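Local coordinates for phosphoribosylaminoimidazole-succinocarboxamide synthase (Saccharomyces cerevisiae, PDB 2CNQ), which catalyses the ATP-dependent joining of aspartate to the carboxylate of CAIR to form SAICAR in de novo purine biosynthesis, at residues T84-L89 with T100-R105. Sequence-based numbering, arbitrary orientation.
Sequences TIFDYL and TQLEDR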
loop_
_atom_site.group_PDB
_atom_site.type_symbol
_atom_site.label_atom_id
_atom_site.label_comp_id
_atom_site.label_asym_id
_atom_site.label_seq_id
_atom_site.Cartn_x
_atom_site.Cartn_y
_atom_site.Cartn_z
ATOM N N THR A 84 7.410 0.253 23.289
ATOM C CA THR A 84 7.220 -0.436 22.061
ATOM C C THR A 84 5.803 -0.886 22.023
ATOM O O THR A 84 5.083 -0.853 22.999
ATOM C CB THR A 84 8.108 -1.655 21.943
ATOM O OG1 THR A 84 7.573 -2.642 22.797
ATOM C CG2 THR A 84 9.541 -1.371 22.326
ATOM N N ILE A 85 5.420 -1.401 20.885
ATOM C CA ILE A 85 4.103 -1.951 20.792
ATOM C C ILE A 85 3.870 -3.024 21.823
ATOM O O ILE A 85 2.777 -3.189 22.295
ATOM C CB ILE A 85 3.902 -2.517 19.380
ATOM C CG1 ILE A 85 2.441 -2.784 19.179
ATOM C CG2 ILE A 85 4.746 -3.778 19.108
ATOM C CD1 ILE A 85 2.103 -3.225 17.802
ATOM N N PHE A 86 4.905 -3.756 22.176
ATOM C CA PHE A 86 4.711 -4.837 23.131
ATOM C C PHE A 86 4.318 -4.351 24.475
ATOM O O PHE A 86 3.637 -5.051 25.203
ATOM C CB PHE A 86 5.963 -5.670 23.201
ATOM C CG PHE A 86 6.184 -6.348 21.923
ATOM C CD1 PHE A 86 7.032 -5.826 20.966
ATOM C CD2 PHE A 86 5.439 -7.456 21.599
ATOM C CE1 PHE A 86 7.135 -6.420 19.734
ATOM C CE2 PHE A 86 5.531 -8.033 20.366
ATOM C CZ PHE A 86 6.357 -7.503 19.440
ATOM N N ASP A 87 4.692 -3.143 24.805
ATOM C CA ASP A 87 4.250 -2.569 26.057
ATOM C C ASP A 87 2.776 -2.362 26.079
ATOM O O ASP A 87 2.208 -2.264 27.139
ATOM C CB ASP A 87 4.968 -1.278 26.307
ATOM C CG ASP A 87 6.413 -1.496 26.514
ATOM O OD1 ASP A 87 6.759 -2.389 27.317
ATOM O OD2 ASP A 87 7.206 -0.837 25.862
ATOM N N TYR A 88 2.152 -2.271 24.923
ATOM C CA TYR A 88 0.755 -2.031 24.742
ATOM C C TYR A 88 -0.006 -3.287 24.431
ATOM O O TYR A 88 -1.175 -3.224 24.130
ATOM C CB TYR A 88 0.567 -1.028 23.607
ATOM C CG TYR A 88 0.999 0.334 23.997
ATOM C CD1 TYR A 88 2.331 0.676 24.083
ATOM C CD2 TYR A 88 0.071 1.301 24.259
ATOM C CE1 TYR A 88 2.701 1.920 24.471
ATOM C CE2 TYR A 88 0.441 2.546 24.636
ATOM C CZ TYR A 88 1.762 2.853 24.742
ATOM O OH TYR A 88 2.171 4.099 25.133
ATOM N N LEU A 89 0.630 -4.432 24.535
ATOM C CA LEU A 89 0.019 -5.686 24.281
ATOM C C LEU A 89 0.083 -6.511 25.515
ATOM O O LEU A 89 0.918 -6.321 26.369
ATOM C CB LEU A 89 0.743 -6.412 23.160
ATOM C CG LEU A 89 0.666 -5.709 21.822
ATOM C CD1 LEU A 89 1.551 -6.436 20.846
ATOM C CD2 LEU A 89 -0.749 -5.670 21.310
ATOM N N THR A 100 8.487 -12.884 18.224
ATOM C CA THR A 100 9.188 -13.053 16.972
ATOM C C THR A 100 8.248 -12.963 15.793
ATOM O O THR A 100 8.673 -12.651 14.708
ATOM C CB THR A 100 9.925 -14.357 16.933
ATOM O OG1 THR A 100 8.996 -15.391 17.137
ATOM C CG2 THR A 100 11.053 -14.400 17.917
ATOM N N GLN A 101 6.989 -13.258 15.998
ATOM C CA GLN A 101 6.022 -13.166 14.957
ATOM C C GLN A 101 5.478 -11.778 14.763
ATOM O O GLN A 101 4.747 -11.544 13.782
ATOM C CB GLN A 101 4.831 -14.031 15.282
ATOM C CG GLN A 101 5.149 -15.457 15.454
ATOM C CD GLN A 101 3.892 -16.221 15.643
ATOM O OE1 GLN A 101 3.102 -16.312 14.716
ATOM N NE2 GLN A 101 3.627 -16.679 16.845
ATOM N N LEU A 102 5.743 -10.894 15.700
ATOM C CA LEU A 102 5.128 -9.607 15.701
ATOM C C LEU A 102 6.091 -8.482 15.557
ATOM O O LEU A 102 5.747 -7.438 15.050
ATOM C CB LEU A 102 4.359 -9.441 16.994
ATOM C CG LEU A 102 3.203 -10.413 17.171
ATOM C CD1 LEU A 102 2.622 -10.239 18.537
ATOM C CD2 LEU A 102 2.165 -10.205 16.099
ATOM N N GLU A 103 7.287 -8.632 16.087
ATOM C CA GLU A 103 8.151 -7.502 16.184
ATOM C C GLU A 103 8.506 -6.990 14.811
ATOM O O GLU A 103 8.725 -7.738 13.887
ATOM C CB GLU A 103 9.379 -7.846 16.992
ATOM C CG GLU A 103 10.265 -8.880 16.343
ATOM C CD GLU A 103 11.297 -9.435 17.265
ATOM O OE1 GLU A 103 11.465 -8.923 18.379
ATOM O OE2 GLU A 103 11.940 -10.419 16.880
ATOM N N ASP A 104 8.550 -5.675 14.717
ATOM C CA ASP A 104 8.946 -4.932 13.540
ATOM C C ASP A 104 7.994 -4.996 12.403
ATOM O O ASP A 104 8.213 -4.309 11.420
ATOM C CB ASP A 104 10.341 -5.324 13.084
ATOM C CG ASP A 104 11.347 -5.033 14.116
ATOM O OD1 ASP A 104 12.133 -5.927 14.432
ATOM O OD2 ASP A 104 11.335 -3.896 14.607
ATOM N N ARG A 105 6.927 -5.751 12.529
ATOM C CA ARG A 105 5.982 -5.883 11.448
ATOM C C ARG A 105 4.588 -5.581 11.926
ATOM O O ARG A 105 3.636 -5.871 11.245
ATOM C CB ARG A 105 6.016 -7.267 10.867
ATOM C CG ARG A 105 5.722 -8.328 11.870
ATOM C CD ARG A 105 5.663 -9.678 11.289
ATOM N NE ARG A 105 6.933 -10.134 10.775
ATOM C CZ ARG A 105 7.229 -10.336 9.506
ATOM N NH1 ARG A 105 6.387 -10.064 8.562
ATOM N NH2 ARG A 105 8.392 -10.842 9.177
#
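Phe-86 drives the far edge of its ring against the backbone and first side-chain carbons of Leu-102 and Glu-103. CZ lies 3.7 Å from Leu-102 CB, and the amide nitrogen of Glu-103 sits near the ring plane, 3.7 Å from CZ, so the approach is edge-on. The two flanks divide the work: Phe-86 CE1 meets Glu-103 CB at 3.8 Å, whereas CE2 faces Leu-102 CB at 3.8 Å. With CG anti to the carbonyl carbon (chi1 -66°), the phenyl swings out from its short 3-10 turn and bridges backbones whose nearest CA atoms, those of Phe-86 and Glu-103, are 8.2 Å apart. No hydrogen bond links the two segments; the evidence is for van der Waals contact alone. In the conformer described, Ile-85 CG2 lies over one face of the ring, 3.5 Å from its plane and off-centre, and Lys-99 adds a charged partner through a cation-pi interaction. In the fold, this joins the connection after strand 73-74 to segment 100-105, on helix 96-102 and the type II turn from Leu-102 to Arg-105 that leads into edge strand 106-110 of the antiparallel sheet. Leu-102 also packs on Val-34, and Ile-85, a residue of the AMP pocket, on Leu-32 and Leu-108, both from that sheet. Replacing Phe-86 by an alanine would probably open a gap beside Leu-102 CB and deprive Lys-99 of its aromatic partner. The 3-10 turn has its own bracing: Thr-84 N donates to Asp-87 OD2 over 2.8 Å at 166°, on the anti side of the carboxylate, tilted 24° from its plane.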